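Local coordinates for endopolygalacturonase (Chondrostereum purpureum, PDB 1K5C), which probably hydrolyses internal alpha-1,4 linkages between galacturonate units of pectin chains, as a family 28 glycoside hydrolase with a right-handed parallel beta-helix fold, at residues 214-219 / 244-249; 221-226 / 252-257; 258-263 / 273-278; 293-298 / 312-317. All blocks are in the same frame, centred on the assembly; numbering follows the deposited sequence. Where two conformers were deposited one is given.

Overall arrangement
All four contacts lie in later turns of the parallel beta-helix. Contacts 1 and 2 join equivalent parts of two successive turns, with centres about 12 Å apart; they meet where Ile-248 packs on Gly-224 and Val-225. Contact 3 runs across the interior from the strand that contact 2 uses, and contact 4 links the next turn's strand 294-299 to strand 306-315. Contacts 2 and 4 have centres about 8 Å apart and are probably joined by backbone hydrogen bonds of Thr-294 to Lys-253 and Gly-255. Arg-226 of contact 2 and Tyr-262 of contact 3, both galacturonate-binding residues, touch through NH2 and CE1 at 3.5 Å. Contacts 1 and 4 adjoin no binding residue directly.

Contact 1: 214-219 / 244-249; sequences KGNTVT and DANTIS
Val-218 O is held from two sources: Ser-249 N donates to it at 2.9 Å, and water 3, which is also bonded to Ser-249 OG, donates to it as well. The bond belongs to a parallel pairing of strands 217-219 and 247-249, whose axes run 4.7 Å apart and only 2° from parallel. Thr-247 N to Asn-216 O and Val-218 N to Thr-247 O continue the pattern. On the inner face, Val-218 and Ile-248 lie alongside each other, CB of the valine 3.9 Å from CG2 of the isoleucine.

Before the strands both chains turn at Gly-215 and Ala-245, with Asn-216 and Asn-246 just after. The asparagine side chains point the same way and their amide planes are 4° apart. Asn-246 CG stands anti to its own carbonyl carbon (chi1 -58°), and its OD1 takes the backbone N of Asn-216 at 3.0 Å, while ND2 donates to Ile-213 O. At the turn itself Gly-215 N bonds to Asp-244 O at 2.9 Å. Lys-214 runs beside Asp-244 on the outer face, where NZ forms a salt bridge with OD1 at 3.0 Å, its hydrogen bond being weak; that oxygen also accepts from Gly-283 N.

In-register stacking of successive turns, with asparagine on asparagine and aliphatic on aliphatic, is characteristic of a parallel beta-helix. Strands 184-187 and 190-192 border the 214-219 side and strand 285-289 the 244-249 side, with Ile-197 of strand 197-202 meeting Val-218 in the interior.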
loop_
_atom_site.group_PDB
_atom_site.type_symbol
_atom_site.label_atom_id
_atom_site.label_comp_id
_atom_site.label_asym_id
_atom_site.label_seq_id
_atom_site.Cartn_x
_atom_site.Cartn_y
_atom_site.Cartn_z
ATOM N N LYS A 214 8.317 4.215 9.045
ATOM C CA LYS A 214 8.645 5.013 10.244
ATOM C C LYS A 214 7.412 5.765 10.756
ATOM O O LYS A 214 6.728 6.442 10.002
ATOM C CB LYS A 214 9.743 6.022 9.939
ATOM C CG LYS A 214 10.184 6.878 11.120
ATOM C CD LYS A 214 11.442 7.673 10.805
ATOM C CE LYS A 214 11.930 8.567 11.969
ATOM N NZ LYS A 214 11.782 8.106 13.420
ATOM N N GLY A 215 7.182 5.678 12.094
ATOM C CA GLY A 215 6.216 6.606 12.691
ATOM C C GLY A 215 4.766 6.287 12.424
ATOM O O GLY A 215 3.909 7.153 12.658
ATOM N N ASN A 216 4.458 5.067 11.944
ATOM C CA ASN A 216 3.082 4.738 11.602
ATOM C C ASN A 216 2.331 4.140 12.773
ATOM O O ASN A 216 2.898 3.553 13.688
ATOM C CB ASN A 216 3.098 3.696 10.426
ATOM C CG ASN A 216 3.882 4.219 9.261
ATOM O OD1 ASN A 216 5.072 3.712 9.036
ATOM N ND2 ASN A 216 3.395 5.126 8.529
ATOM N N THR A 217 0.996 4.271 12.694
ATOM C CA THR A 217 0.110 3.616 13.641
ATOM C C THR A 217 -0.755 2.609 12.898
ATOM O O THR A 217 -1.321 2.936 11.827
ATOM C CB THR A 217 -0.785 4.679 14.332
ATOM O OG1 THR A 217 0.029 5.581 15.067
ATOM C CG2 THR A 217 -1.772 4.095 15.310
ATOM N N VAL A 218 -0.839 1.386 13.417
ATOM C CA VAL A 218 -1.647 0.338 12.845
ATOM C C VAL A 218 -2.573 -0.165 13.949
ATOM O O VAL A 218 -2.068 -0.515 15.047
ATOM C CB VAL A 218 -0.791 -0.817 12.312
ATOM C CG1 VAL A 218 -1.667 -1.941 11.749
ATOM C CG2 VAL A 218 0.234 -0.324 11.268
ATOM N N THR A 219 -3.876 -0.220 13.689
ATOM C CA THR A 219 -4.841 -0.737 14.672
ATOM C C THR A 219 -5.800 -1.689 13.975
ATOM O O THR A 219 -6.015 -1.634 12.752
ATOM C CB THR A 219 -5.615 0.426 15.321
ATOM O OG1 THR A 219 -6.268 1.189 14.285
ATOM C CG2 THR A 219 -4.713 1.324 16.155
ATOM N N ASP A 244 10.912 1.738 12.192
ATOM C CA ASP A 244 11.343 2.736 13.201
ATOM C C ASP A 244 10.103 3.398 13.733
ATOM O O ASP A 244 9.302 3.925 12.955
ATOM C CB ASP A 244 12.272 3.684 12.457
ATOM C CG ASP A 244 12.890 4.800 13.258
ATOM O OD1 ASP A 244 12.274 5.278 14.231
ATOM O OD2 ASP A 244 14.058 5.165 12.854
ATOM N N ALA A 245 9.860 3.348 15.073
ATOM C CA ALA A 245 8.849 4.248 15.683
ATOM C C ALA A 245 7.435 3.900 15.252
ATOM O O ALA A 245 6.600 4.818 15.182
ATOM C CB ALA A 245 9.154 5.720 15.382
ATOM N N ASN A 246 7.092 2.619 15.043
ATOM C CA ASN A 246 5.710 2.265 14.717
ATOM C C ASN A 246 4.967 1.804 15.957
ATOM O O ASN A 246 5.521 1.101 16.818
ATOM C CB ASN A 246 5.688 1.166 13.644
ATOM C CG ASN A 246 6.428 1.623 12.388
ATOM O OD1 ASN A 246 5.941 2.467 11.625
ATOM N ND2 ASN A 246 7.640 1.085 12.183
ATOM N N THR A 247 3.684 2.176 16.057
ATOM C CA THR A 247 2.843 1.806 17.193
ATOM C C THR A 247 1.677 1.002 16.671
ATOM O O THR A 247 0.857 1.514 15.894
ATOM C CB THR A 247 2.368 3.057 17.944
ATOM O OG1 THR A 247 3.542 3.839 18.338
ATOM C CG2 THR A 247 1.547 2.685 19.155
ATOM N N ILE A 248 1.615 -0.270 17.079
ATOM C CA ILE A 248 0.693 -1.234 16.474
ATOM C C ILE A 248 -0.063 -1.947 17.555
ATOM O O ILE A 248 0.532 -2.373 18.577
ATOM C CB ILE A 248 1.513 -2.230 15.593
ATOM C CG1 ILE A 248 2.350 -1.441 14.562
ATOM C CG2 ILE A 248 0.613 -3.284 14.991
ATOM C CD1 ILE A 248 3.062 -2.326 13.500
ATOM N N SER A 249 -1.382 -2.150 17.365
ATOM C CA SER A 249 -2.190 -2.822 18.379
ATOM C C SER A 249 -3.417 -3.449 17.709
ATOM O O SER A 249 -3.769 -3.161 16.558
ATOM C CB SER A 249 -2.568 -1.852 19.495
ATOM O OG SER A 249 -3.327 -0.770 18.999
HETATM O O HOH W 1 15.218 7.486 13.481
HETATM O O HOH W 2 4.189 5.406 16.321
HETATM O O HOH W 3 -1.643 1.128 17.876
#

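Contact 2: 221-226 / 252-257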
loop_
_atom_site.group_PDB
_atom_site.type_symbol
_atom_site.label_atom_id
_atom_site.label_comp_id
_atom_site.label_asym_id
_atom_site.label_seq_id
_atom_site.Cartn_x
_atom_site.Cartn_y
_atom_site.Cartn_z
ATOM N N SER A 221 -6.166 -4.748 12.899
ATOM C CA SER A 221 -5.660 -5.300 11.623
ATOM C C SER A 221 -5.300 -6.732 11.804
ATOM O O SER A 221 -5.048 -7.230 12.906
ATOM C CB SER A 221 -4.455 -4.478 11.113
ATOM O OG SER A 221 -4.855 -3.130 10.776
ATOM N N MET A 222 -5.157 -7.456 10.662
ATOM C CA MET A 222 -4.865 -8.883 10.727
ATOM C C MET A 222 -3.381 -9.142 11.002
ATOM O O MET A 222 -3.036 -10.181 11.606
ATOM C CB MET A 222 -5.295 -9.543 9.423
ATOM C CG MET A 222 -5.182 -11.019 9.328
ATOM S SD MET A 222 -6.048 -11.660 7.881
ATOM C CE MET A 222 -7.489 -10.752 8.087
ATOM N N TYR A 223 -2.525 -8.225 10.530
ATOM C CA TYR A 223 -1.086 -8.331 10.740
ATOM C C TYR A 223 -0.590 -6.934 11.075
ATOM O O TYR A 223 -1.215 -5.947 10.694
ATOM C CB TYR A 223 -0.312 -8.788 9.468
ATOM C CG TYR A 223 -0.925 -9.995 8.773
ATOM C CD1 TYR A 223 -0.486 -11.278 8.977
ATOM C CD2 TYR A 223 -1.950 -9.834 7.863
ATOM C CE1 TYR A 223 -1.090 -12.364 8.296
ATOM C CE2 TYR A 223 -2.562 -10.874 7.202
ATOM C CZ TYR A 223 -2.116 -12.148 7.444
ATOM O OH TYR A 223 -2.673 -13.210 6.759
ATOM N N GLY A 224 0.541 -6.875 11.781
ATOM C CA GLY A 224 1.177 -5.594 12.009
ATOM C C GLY A 224 2.075 -5.189 10.809
ATOM O O GLY A 224 1.759 -4.262 10.072
ATOM N N VAL A 225 3.184 -5.924 10.679
ATOM C CA VAL A 225 4.044 -5.779 9.512
ATOM C C VAL A 225 4.259 -7.158 8.904
ATOM O O VAL A 225 4.374 -8.179 9.612
ATOM C CB VAL A 225 5.364 -4.994 9.771
ATOM C CG1 VAL A 225 5.077 -3.589 10.332
ATOM C CG2 VAL A 225 6.211 -5.780 10.732
ATOM N N ARG A 226 4.370 -7.174 7.576
ATOM C CA ARG A 226 4.651 -8.380 6.848
ATOM C C ARG A 226 5.674 -8.162 5.757
ATOM O O ARG A 226 5.668 -7.128 5.089
ATOM C CB ARG A 226 3.440 -8.931 6.075
ATOM C CG ARG A 226 2.532 -9.752 6.986
ATOM C CD ARG A 226 1.430 -10.153 5.944
ATOM N NE ARG A 226 1.418 -11.450 5.271
ATOM C CZ ARG A 226 0.353 -11.987 4.669
ATOM N NH1 ARG A 226 -0.763 -11.301 4.621
ATOM N NH2 ARG A 226 0.405 -13.177 4.087
ATOM N N ALA A 252 -4.836 -9.397 14.883
ATOM C CA ALA A 252 -5.557 -10.658 15.009
ATOM C C ALA A 252 -4.738 -11.886 14.719
ATOM O O ALA A 252 -4.993 -12.956 15.343
ATOM C CB ALA A 252 -6.794 -10.668 14.089
ATOM N N LYS A 253 -3.786 -11.850 13.804
ATOM C CA LYS A 253 -3.124 -13.055 13.331
ATOM C C LYS A 253 -1.634 -13.053 13.643
ATOM O O LYS A 253 -1.169 -13.973 14.377
ATOM C CB LYS A 253 -3.340 -13.368 11.836
ATOM C CG LYS A 253 -3.143 -14.857 11.599
ATOM C CD LYS A 253 -3.424 -15.253 10.144
ATOM C CE LYS A 253 -3.244 -16.771 9.978
ATOM N NZ LYS A 253 -3.555 -17.209 8.609
ATOM N N TYR A 254 -0.835 -12.122 13.105
ATOM C CA TYR A 254 0.590 -12.053 13.413
ATOM C C TYR A 254 1.026 -10.615 13.642
ATOM O O TYR A 254 0.783 -9.750 12.792
ATOM C CB TYR A 254 1.484 -12.567 12.282
ATOM C CG TYR A 254 1.421 -14.049 12.004
ATOM C CD1 TYR A 254 2.347 -14.896 12.648
ATOM C CD2 TYR A 254 0.542 -14.601 11.111
ATOM C CE1 TYR A 254 2.328 -16.280 12.410
ATOM C CE2 TYR A 254 0.545 -15.998 10.843
ATOM C CZ TYR A 254 1.465 -16.784 11.519
ATOM O OH TYR A 254 1.462 -18.165 11.263
ATOM N N GLY A 255 1.742 -10.352 14.757
ATOM C CA GLY A 255 2.352 -9.042 14.890
ATOM C C GLY A 255 3.346 -8.746 13.791
ATOM O O GLY A 255 3.283 -7.684 13.144
ATOM N N VAL A 256 4.268 -9.702 13.587
ATOM C CA VAL A 256 5.231 -9.685 12.512
ATOM C C VAL A 256 5.187 -11.035 11.842
ATOM O O VAL A 256 5.312 -12.058 12.503
ATOM C CB VAL A 256 6.683 -9.434 13.038
ATOM C CG1 VAL A 256 7.719 -9.498 11.925
ATOM C CG2 VAL A 256 6.787 -8.133 13.847
ATOM N N LEU A 257 5.043 -11.044 10.474
ATOM C CA LEU A 257 5.184 -12.272 9.712
ATOM C C LEU A 257 6.102 -11.982 8.526
ATOM O O LEU A 257 5.784 -11.184 7.660
ATOM C CB LEU A 257 3.838 -12.839 9.229
ATOM C CG LEU A 257 3.935 -14.109 8.337
ATOM C CD1 LEU A 257 4.540 -15.283 9.093
ATOM C CD2 LEU A 257 2.569 -14.476 7.788
HETATM O O HOH W 4 -2.248 -15.702 6.256
#
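Tyr-223 lies alongside Tyr-254, both pointing the same way, and the rings meet rim to rim: CE1 of Tyr-223 is 3.9 Å from CD2 of Tyr-254, each near the other's plane. Neighbours from their own segments lie against the faces. Arg-226 CD sits 3.6 Å above the Tyr-223 ring toward its rim, and Leu-257 CD1 lies 4.0 Å above the centre of the Tyr-254 ring. Arg-226 CG in turn packs 4.0 Å from Leu-257 CB. On the inner face, Val-225 CG2 meets Val-256 CG2.

The backbones pair in parallel around a corner. Met-222 O accepts from both Lys-253 N (2.9 Å) and Tyr-254 N (3.3 Å), and Gly-255 O takes Val-225 N as the chains enter the next strands. Lys-253 is extended beyond CG, its CD passing 4.0 Å from Tyr-223 OH.

At the far end water 4 joins Tyr-223 OH to Lys-253 NZ. The apolar packing thus ends in a polar tip, where water 4 and the Lys-253 to Asp-265 salt bridge lie. The stem of Arg-226 packs on Tyr-223 and Leu-257, with its guanidinium beside Tyr-262, which is consistent with its place in the galacturonate site.

Contact 3: 258-263 / 273-278; sequences ISQSYP and APFSDV
This is packing across the interior of the beta-helix, not pairing within a sheet: Ile-258, near the end of strand 254-259, and Gln-260 just after it meet Phe-275 at the start of strand 275-280, which belongs to a different face of the solenoid. The touching parts run in nearly opposed directions, and side chains carry the contact.

The Phe-275 ring is met both over a face and at its edge. Gln-260 reaches toward it tip to tip: CG makes a CH-pi contact 3.9 Å from the ring centroid, 26° off the normal, and NE2 lies 3.5 Å above the plane over the ring centre. The amide is turned 48° against the ring. CG is anti to the carbonyl carbon (chi1 -72°), and the extended chain beyond it carries NE2 to Ala-273 O, to which it donates a weak, bent bond of 2.9 Å. The other atom of the amide, OE1, accepts from Asn-302 N.

At the ring edge Ile-258 CG2 lies 3.6 Å from CD2, the two side chains sliding past each other in opposite directions, and Ser-259 O comes near the ring plane 3.8 Å from CZ. Farther along the beta-helix interior Ile-258 CD1 touches Val-278 CG1 at 4.3 Å.

Near the strand end Ser-259 OG accepts from Ser-261 N in an ST turn and also bonds to Asp-265 O. The chain then reaches Tyr-262, a galacturonate-binding residue, followed by a cis peptide to Pro-263. Side chains packed between faces of the coil are characteristic of the parallel beta-helix, here with a substrate-binding residue past the strand end.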
loop_
_atom_site.group_PDB
_atom_site.type_symbol
_atom_site.label_atom_id
_atom_site.label_comp_id
_atom_site.label_asym_id
_atom_site.label_seq_id
_atom_site.Cartn_x
_atom_site.Cartn_y
_atom_site.Cartn_z
ATOM N N ILE A 258 7.286 -12.613 8.566
ATOM C CA ILE A 258 8.297 -12.496 7.504
ATOM C C ILE A 258 8.387 -13.888 6.926
ATOM O O ILE A 258 8.813 -14.794 7.652
ATOM C CB ILE A 258 9.597 -11.938 8.055
ATOM C CG1 ILE A 258 9.335 -10.412 8.412
ATOM C CG2 ILE A 258 10.726 -12.067 7.036
ATOM C CD1 ILE A 258 10.420 -9.803 9.252
ATOM N N SER A 259 7.955 -14.071 5.675
ATOM C CA SER A 259 7.788 -15.419 5.173
ATOM C C SER A 259 8.032 -15.524 3.679
ATOM O O SER A 259 7.597 -14.704 2.886
ATOM C CB SER A 259 6.360 -15.892 5.460
ATOM O OG SER A 259 6.127 -17.156 4.803
ATOM N N GLN A 260 8.766 -16.596 3.322
ATOM C CA GLN A 260 9.021 -16.964 1.945
ATOM C C GLN A 260 8.168 -18.165 1.506
ATOM O O GLN A 260 8.498 -18.810 0.494
ATOM C CB GLN A 260 10.533 -17.216 1.760
ATOM C CG GLN A 260 11.294 -15.901 1.802
ATOM C CD GLN A 260 12.791 -16.057 2.019
ATOM O OE1 GLN A 260 13.272 -17.029 2.634
ATOM N NE2 GLN A 260 13.563 -15.091 1.557
ATOM N N SER A 261 7.067 -18.398 2.177
ATOM C CA SER A 261 6.140 -19.500 1.859
ATOM C C SER A 261 4.865 -19.032 1.154
ATOM O O SER A 261 3.964 -19.871 0.931
ATOM C CB SER A 261 5.751 -20.260 3.118
ATOM O OG SER A 261 6.929 -20.852 3.711
ATOM N N TYR A 262 4.743 -17.739 0.851
ATOM C CA TYR A 262 3.442 -17.223 0.373
ATOM C C TYR A 262 2.989 -18.000 -0.837
ATOM O O TYR A 262 3.770 -18.289 -1.764
ATOM C CB TYR A 262 3.636 -15.682 0.083
ATOM C CG TYR A 262 2.352 -14.998 -0.140
ATOM C CD1 TYR A 262 1.630 -14.467 0.976
ATOM C CD2 TYR A 262 1.842 -14.907 -1.416
ATOM C CE1 TYR A 262 0.417 -13.871 0.653
ATOM C CE2 TYR A 262 0.636 -14.316 -1.729
ATOM C CZ TYR A 262 -0.082 -13.772 -0.623
ATOM O OH TYR A 262 -1.315 -13.133 -0.742
ATOM N N PRO A 263 1.682 -18.310 -0.941
ATOM C CA PRO A 263 0.578 -17.772 -0.123
ATOM C C PRO A 263 0.414 -18.412 1.269
ATOM O O PRO A 263 -0.392 -17.955 2.078
ATOM C CB PRO A 263 -0.659 -18.082 -0.967
ATOM C CG PRO A 263 -0.273 -19.312 -1.767
ATOM C CD PRO A 263 1.189 -19.047 -2.144
ATOM N N ALA A 273 13.955 -15.672 -3.414
ATOM C CA ALA A 273 13.652 -14.274 -3.159
ATOM C C ALA A 273 14.318 -13.828 -1.850
ATOM O O ALA A 273 13.669 -13.490 -0.864
ATOM C CB ALA A 273 12.133 -14.077 -3.080
ATOM N N PRO A 274 15.654 -13.862 -1.814
ATOM C CA PRO A 274 16.376 -13.638 -0.544
ATOM C C PRO A 274 15.974 -12.315 0.104
ATOM O O PRO A 274 15.880 -11.270 -0.526
ATOM C CB PRO A 274 17.862 -13.604 -0.965
ATOM C CG PRO A 274 17.835 -13.478 -2.475
ATOM C CD PRO A 274 16.587 -14.226 -2.901
ATOM N N PHE A 275 15.851 -12.390 1.459
ATOM C CA PHE A 275 15.625 -11.206 2.303
ATOM C C PHE A 275 16.924 -10.902 3.042
ATOM O O PHE A 275 17.509 -11.798 3.659
ATOM C CB PHE A 275 14.546 -11.428 3.347
ATOM C CG PHE A 275 13.156 -11.746 2.841
ATOM C CD1 PHE A 275 12.782 -11.575 1.524
ATOM C CD2 PHE A 275 12.245 -12.259 3.755
ATOM C CE1 PHE A 275 11.478 -11.915 1.103
ATOM C CE2 PHE A 275 10.935 -12.576 3.374
ATOM C CZ PHE A 275 10.558 -12.397 2.036
ATOM N N SER A 276 17.314 -9.633 3.070
ATOM C CA SER A 276 18.534 -9.244 3.796
ATOM C C SER A 276 18.322 -7.888 4.485
ATOM O O SER A 276 17.562 -7.038 4.030
ATOM C CB SER A 276 19.735 -9.218 2.909
ATOM O OG SER A 276 19.576 -8.399 1.828
ATOM N N ASP A 277 19.059 -7.745 5.578
ATOM C CA ASP A 277 19.205 -6.435 6.268
ATOM C C ASP A 277 17.851 -5.841 6.641
ATOM O O ASP A 277 17.498 -4.738 6.212
ATOM C CB ASP A 277 20.035 -5.487 5.401
ATOM C CG ASP A 277 21.388 -6.026 5.137
ATOM O OD1 ASP A 277 21.846 -7.035 5.737
ATOM O OD2 ASP A 277 22.067 -5.350 4.303
ATOM N N VAL A 278 17.129 -6.570 7.510
ATOM C CA VAL A 278 15.810 -6.146 8.000
ATOM C C VAL A 278 15.972 -5.774 9.499
ATOM O O VAL A 278 16.303 -6.655 10.299
ATOM C CB VAL A 278 14.765 -7.261 7.825
ATOM C CG1 VAL A 278 13.437 -6.820 8.420
ATOM C CG2 VAL A 278 14.637 -7.615 6.348
#

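Contact 4: 293-298 / 312-317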
loop_
_atom_site.group_PDB
_atom_site.type_symbol
_atom_site.label_atom_id
_atom_site.label_comp_id
_atom_site.label_asym_id
_atom_site.label_seq_id
_atom_site.Cartn_x
_atom_site.Cartn_y
_atom_site.Cartn_z
ATOM N N ALA A 293 -3.628 -14.491 18.685
ATOM C CA ALA A 293 -2.642 -14.151 17.671
ATOM C C ALA A 293 -1.264 -14.694 18.038
ATOM O O ALA A 293 -0.997 -15.069 19.191
ATOM C CB ALA A 293 -2.569 -12.639 17.540
ATOM N N THR A 294 -0.393 -14.706 17.034
ATOM C CA THR A 294 1.033 -15.001 17.185
ATOM C C THR A 294 1.830 -13.704 17.191
ATOM O O THR A 294 1.534 -12.784 16.418
ATOM C CB THR A 294 1.488 -15.911 16.041
ATOM O OG1 THR A 294 0.773 -17.158 16.131
ATOM C CG2 THR A 294 2.970 -16.193 16.083
ATOM N N ARG A 295 2.837 -13.606 18.055
ATOM C CA ARG A 295 3.680 -12.396 18.116
ATOM C C ARG A 295 4.545 -12.233 16.860
ATOM O O ARG A 295 4.300 -11.319 16.068
ATOM C CB ARG A 295 4.513 -12.391 19.407
ATOM C CG ARG A 295 3.605 -12.190 20.659
ATOM C CD ARG A 295 4.417 -11.997 21.909
ATOM N NE ARG A 295 5.235 -13.117 22.383
ATOM C CZ ARG A 295 4.718 -14.081 23.172
ATOM N NH1 ARG A 295 3.433 -14.132 23.498
ATOM N NH2 ARG A 295 5.522 -15.052 23.621
ATOM N N VAL A 296 5.535 -13.105 16.698
ATOM C CA VAL A 296 6.473 -13.004 15.564
ATOM C C VAL A 296 6.740 -14.379 14.985
ATOM O O VAL A 296 7.134 -15.296 15.711
ATOM C CB VAL A 296 7.802 -12.406 16.061
ATOM C CG1 VAL A 296 8.875 -12.436 14.960
ATOM C CG2 VAL A 296 7.628 -10.995 16.602
ATOM N N THR A 297 6.611 -14.501 13.668
ATOM C CA THR A 297 7.124 -15.669 12.951
ATOM C C THR A 297 8.009 -15.169 11.795
ATOM O O THR A 297 7.599 -14.272 11.042
ATOM C CB THR A 297 6.023 -16.602 12.451
ATOM O OG1 THR A 297 5.561 -17.317 13.642
ATOM C CG2 THR A 297 6.467 -17.623 11.403
ATOM N N VAL A 298 9.182 -15.789 11.685
ATOM C CA VAL A 298 10.092 -15.604 10.560
ATOM C C VAL A 298 10.262 -16.987 9.934
ATOM O O VAL A 298 10.679 -17.917 10.637
ATOM C CB VAL A 298 11.455 -15.049 11.026
ATOM C CG1 VAL A 298 12.429 -15.014 9.845
ATOM C CG2 VAL A 298 11.268 -13.664 11.663
ATOM N N LEU A 312 12.315 -3.565 18.737
ATOM C CA LEU A 312 10.997 -4.211 18.637
ATOM C C LEU A 312 10.558 -4.753 19.989
ATOM O O LEU A 312 11.315 -5.506 20.640
ATOM C CB LEU A 312 11.104 -5.379 17.634
ATOM C CG LEU A 312 9.853 -6.203 17.435
ATOM C CD1 LEU A 312 8.688 -5.312 16.883
ATOM C CD2 LEU A 312 10.109 -7.395 16.499
ATOM N N THR A 313 9.328 -4.472 20.353
ATOM C CA THR A 313 8.666 -5.125 21.513
ATOM C C THR A 313 7.306 -5.633 21.022
ATOM O O THR A 313 6.519 -4.801 20.557
ATOM C CB THR A 313 8.504 -4.180 22.709
ATOM O OG1 THR A 313 9.783 -3.722 23.130
ATOM C CG2 THR A 313 7.758 -4.898 23.832
ATOM N N VAL A 314 7.064 -6.912 21.143
ATOM C CA VAL A 314 5.763 -7.484 20.787
ATOM C C VAL A 314 5.219 -8.211 22.028
ATOM O O VAL A 314 5.961 -9.023 22.611
ATOM C CB VAL A 314 5.844 -8.464 19.602
ATOM C CG1 VAL A 314 4.412 -8.861 19.147
ATOM C CG2 VAL A 314 6.623 -7.883 18.421
ATOM N N THR A 315 3.981 -7.923 22.388
ATOM C CA THR A 315 3.338 -8.514 23.560
ATOM C C THR A 315 1.928 -9.015 23.170
ATOM O O THR A 315 1.373 -8.624 22.163
ATOM C CB THR A 315 3.247 -7.500 24.721
ATOM O OG1 THR A 315 2.512 -6.336 24.271
ATOM C CG2 THR A 315 4.652 -7.086 25.223
ATOM N N GLY A 316 1.435 -9.899 24.053
ATOM C CA GLY A 316 0.129 -10.514 23.831
ATOM C C GLY A 316 0.259 -11.884 23.129
ATOM O O GLY A 316 1.337 -12.274 22.647
ATOM N N GLY A 317 -0.877 -12.580 23.012
ATOM C CA GLY A 317 -0.918 -13.765 22.164
ATOM C C GLY A 317 0.084 -14.813 22.591
ATOM O O GLY A 317 0.365 -15.025 23.795
#
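Arg-295 starts at CB against the flank of Val-314, whose CG1 is 3.5 Å away. Its CG, anti to the carbonyl carbon, still touches that methyl but also comes 3.0 Å from Gly-316 O. CD touches two carbonyl oxygens, Gly-316 O and Val-314 O, the latter at 3.4 Å. There the chain bends (chi3 -66°), bringing NE to the carbonyl O of Tyr-334. At the tip the two terminal nitrogens part: NH1 curls back to Gly-316 O with a nearly straight bond of 2.9 Å, 170° at the hydrogen, while NH2 forms a salt bridge with the terminal carboxylate of Leu-335.

The oxygen of Gly-316 lies in the guanidinium plane, yet NH1 stands above the plane of that carbonyl, 44° out of it. The arginine thus wraps round one oxygen with CG, CD and NH1, and three nitrogens each have a partner, which fixes the rotation of the guanidinium and probably stabilises its charge beside the chain terminus.

Deeper in, Val-296 CG2 packs on Val-314 CG2 at 3.7 Å, the side chains crossing obliquely, with Leu-312 CD2 a looser neighbour. At the other end Gly-317 CA comes 3.2 Å from Ala-293 O in a CA-H...O contact.

The contact lies in the last turns of the solenoid and joins two of its faces. Strand 254-259 flanks strand 294-299, with Val-256 touching Val-296, while strand 306-315 runs between strand 285-289, whose Ile-287 meets Leu-312 and Val-314, and the final strand 328-333.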